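Side-chain contact in T-cell surface glycoprotein YE1/48 (Mus musculus, PDB 1QO3), which serves as an inhibitory receptor on natural killer cells, recognising H-2d class I molecules through its C-type lectin-like domain and so preventing lysis of the target cell: residues M108-K112 and T113-N117. The protein carries 1 engineered substitution. Residues are numbered along the deposited sequence; the frame is centred on the assembly and turned at random.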
ATOM      1  N   MET C 108     -25.617  -7.680  19.464  1.00 19.02           N
ATOM      2  CA  MET C 108     -24.345  -7.675  18.747  1.00 18.03           C
ATOM      3  C   MET C 108     -23.930  -6.368  18.067  1.00 17.53           C
ATOM      4  O   MET C 108     -24.701  -5.753  17.326  1.00 15.73           O
ATOM      5  CB  MET C 108     -24.345  -8.806  17.712  1.00 20.17           C
ATOM      6  CG  MET C 108     -22.962  -9.296  17.338  1.00 22.57           C
ATOM      7  SD  MET C 108     -22.057  -9.953  18.772  1.00 28.53           S
ATOM      8  CE  MET C 108     -22.861 -11.547  18.959  1.00 24.75           C
ATOM      9  N   LEU C 109     -22.689  -5.970  18.320  1.00 16.96           N
ATOM     10  CA  LEU C 109     -22.103  -4.760  17.754  1.00 15.81           C
ATOM     11  C   LEU C 109     -21.041  -5.119  16.723  1.00 16.14           C
ATOM     12  O   LEU C 109     -20.305  -6.092  16.908  1.00 15.25           O
ATOM     13  CB  LEU C 109     -21.425  -3.936  18.851  1.00 14.55           C
ATOM     14  CG  LEU C 109     -22.298  -3.236  19.883  1.00 13.61           C
ATOM     15  CD1 LEU C 109     -21.459  -2.843  21.089  1.00 12.58           C
ATOM     16  CD2 LEU C 109     -22.948  -2.023  19.231  1.00 13.03           C
ATOM     17  N   LEU C 110     -20.964  -4.339  15.641  1.00 14.32           N
ATOM     18  CA  LEU C 110     -19.945  -4.547  14.611  1.00 14.95           C
ATOM     19  C   LEU C 110     -18.993  -3.359  14.617  1.00 16.13           C
ATOM     20  O   LEU C 110     -19.415  -2.197  14.621  1.00 16.76           O
ATOM     21  CB  LEU C 110     -20.551  -4.671  13.203  1.00 13.43           C
ATOM     22  CG  LEU C 110     -19.499  -4.621  12.072  1.00 12.49           C
ATOM     23  CD1 LEU C 110     -18.622  -5.873  12.095  1.00 11.27           C
ATOM     24  CD2 LEU C 110     -20.172  -4.489  10.720  1.00 10.69           C
ATOM     25  N   SER C 111     -17.703  -3.650  14.633  1.00 18.40           N
ATOM     26  CA  SER C 111     -16.693  -2.599  14.598  1.00 19.00           C
ATOM     27  C   SER C 111     -15.630  -3.037  13.603  1.00 18.88           C
ATOM     28  O   SER C 111     -15.591  -4.194  13.194  1.00 17.28           O
ATOM     29  CB  SER C 111     -16.058  -2.397  15.975  1.00 18.79           C
ATOM     30  OG  SER C 111     -15.206  -3.480  16.302  1.00 20.45           O
ATOM     31  N   LYS C 112     -14.778  -2.094  13.218  1.00 21.93           N
ATOM     32  CA  LYS C 112     -13.692  -2.329  12.279  1.00 19.78           C
ATOM     33  C   LYS C 112     -12.877  -3.572  12.624  1.00 20.69           C
ATOM     34  O   LYS C 112     -12.375  -4.270  11.743  1.00 21.20           O
ATOM     35  CB  LYS C 112     -12.769  -1.104  12.268  1.00 21.15           C
ATOM     36  CG  LYS C 112     -11.433  -1.310  11.558  1.00 25.49           C
ATOM     37  CD  LYS C 112     -10.596  -0.036  11.576  1.00 26.12           C
ATOM     38  CE  LYS C 112      -9.264  -0.248  10.870  1.00 29.58           C
ATOM     39  NZ  LYS C 112      -8.456   1.008  10.739  1.00 29.07           N
ATOM     40  N   THR C 113     -12.761  -3.860  13.909  1.00 22.14           N
ATOM     41  CA  THR C 113     -11.956  -4.990  14.349  1.00 23.20           C
ATOM     42  C   THR C 113     -12.705  -6.063  15.117  1.00 23.79           C
ATOM     43  O   THR C 113     -12.144  -7.115  15.414  1.00 23.44           O
ATOM     44  CB  THR C 113     -10.787  -4.498  15.242  1.00 23.08           C
ATOM     45  OG1 THR C 113     -11.310  -3.721  16.336  1.00 20.41           O
ATOM     46  CG2 THR C 113      -9.816  -3.642  14.431  1.00 22.56           C
ATOM     47  N   ARG C 114     -13.966  -5.817  15.435  1.00 24.54           N
ATOM     48  CA  ARG C 114     -14.706  -6.802  16.209  1.00 25.55           C
ATOM     49  C   ARG C 114     -16.200  -6.949  15.928  1.00 25.35           C
ATOM     50  O   ARG C 114     -16.837  -6.111  15.286  1.00 24.30           O
ATOM     51  CB  ARG C 114     -14.542  -6.504  17.711  1.00 26.59           C
ATOM     52  CG  ARG C 114     -13.127  -6.677  18.291  1.00 28.09           C
ATOM     53  CD  ARG C 114     -12.704  -8.148  18.352  1.00 28.40           C
ATOM     54  NE  ARG C 114     -13.667  -8.971  19.081  1.00 29.18           N
ATOM     55  CZ  ARG C 114     -13.842  -8.948  20.400  1.00 30.32           C
ATOM     56  NH1 ARG C 114     -13.112  -8.145  21.162  1.00 30.42           N
ATOM     57  NH2 ARG C 114     -14.774  -9.712  20.958  1.00 30.67           N
ATOM     58  N   LEU C 115     -16.724  -8.054  16.443  1.00 25.93           N
ATOM     59  CA  LEU C 115     -18.135  -8.413  16.411  1.00 26.99           C
ATOM     60  C   LEU C 115     -18.257  -8.751  17.911  1.00 27.05           C
ATOM     61  O   LEU C 115     -18.123  -9.903  18.325  1.00 30.09           O
ATOM     62  CB  LEU C 115     -18.356  -9.646  15.517  1.00 25.90           C
ATOM     63  CG  LEU C 115     -19.721  -9.834  14.828  1.00 26.82           C
ATOM     64  CD1 LEU C 115     -20.250  -8.503  14.298  1.00 24.38           C
ATOM     65  CD2 LEU C 115     -19.583 -10.835  13.683  1.00 24.17           C
ATOM     66  N   ASP C 116     -18.465  -7.710  18.715  1.00 25.48           N
ATOM     67  CA  ASP C 116     -18.534  -7.820  20.171  1.00 24.03           C
ATOM     68  C   ASP C 116     -19.940  -7.544  20.713  1.00 23.65           C
ATOM     69  O   ASP C 116     -20.689  -6.747  20.139  1.00 21.50           O
ATOM     70  CB  ASP C 116     -17.517  -6.831  20.760  1.00 25.69           C
ATOM     71  CG  ASP C 116     -17.234  -7.063  22.229  1.00 26.67           C
ATOM     72  OD1 ASP C 116     -17.400  -8.205  22.706  1.00 29.36           O
ATOM     73  OD2 ASP C 116     -16.818  -6.092  22.900  1.00 26.40           O
ATOM     74  N   ASN C 117     -20.302  -8.201  21.813  1.00 20.59           N
ATOM     75  CA  ASN C 117     -21.630  -8.001  22.380  1.00 22.69           C
ATOM     76  C   ASN C 117     -21.676  -6.773  23.269  1.00 22.43           C
ATOM     77  O   ASN C 117     -20.694  -6.418  23.918  1.00 24.87           O
ATOM     78  CB  ASN C 117     -22.103  -9.244  23.152  1.00 24.20           C
ATOM     79  CG  ASN C 117     -21.234  -9.560  24.362  1.00 26.83           C
ATOM     80  OD1 ASN C 117     -20.012  -9.683  24.255  1.00 26.11           O
ATOM     81  ND2 ASN C 117     -21.871  -9.706  25.524  1.00 27.50           N
TER
HETATM   82  O   HOH W   1     -17.751  -4.602  17.550  1.00 27.63           O
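Met108 lies across Leu115 on one face of a tight antiparallel hairpin in the C-type lectin-like domain, where strands 108-110 and 115-117 are joined by a two-residue turn at Lys112 and Thr113. Following Met108 outward, CB leads to CG, set anti to the backbone N (chi1 -155°), which meets Leu115 CG at 4.1 Å. The chain then bends, bringing SD over the opposite strand, 3.7 Å from Asp116 O. A flexible, unbranched side chain suits this bent course. Beside it, Leu110 CD1 reaches Leu115 CD1 at 3.8 Å, and branched leucines fill the same apolar face, whose packing continues onto Val72 of strand 70-77.

Nearer the turn, hydrogen bonds run both ways between Ser111 and Arg114: Ser111 N gives a fairly straight one to Arg114 O (2.7 Å, 161°), whereas Arg114 N approaches Ser111 O from above the carbonyl plane. Serine is small enough to turn its hydroxyl inward, with chi1 72° placing OG 2.8 Å from Arg114 N. The same OG bonds a water that also donates weakly to Arg114 O. The bent Arg114 chain runs alongside the strand that follows it, with Asp116 CB against one guanidinium face, offset toward its rim; NH2 and Asp116 OD1, 3.5 Å apart, attract by charge without a directed N-H.

The chemistry is thus divided: apolar side chains on both faces, Leu109 lying opposite the others, and backbone bonds to strand 70-77 fix the strands within the domain, while the polar turn meets a partner protein, where Lys112 NZ salt-bridges an acidic side chain and Thr113 OG1 and Arg114 NH1 hydrogen-bond to backbone of that other chain.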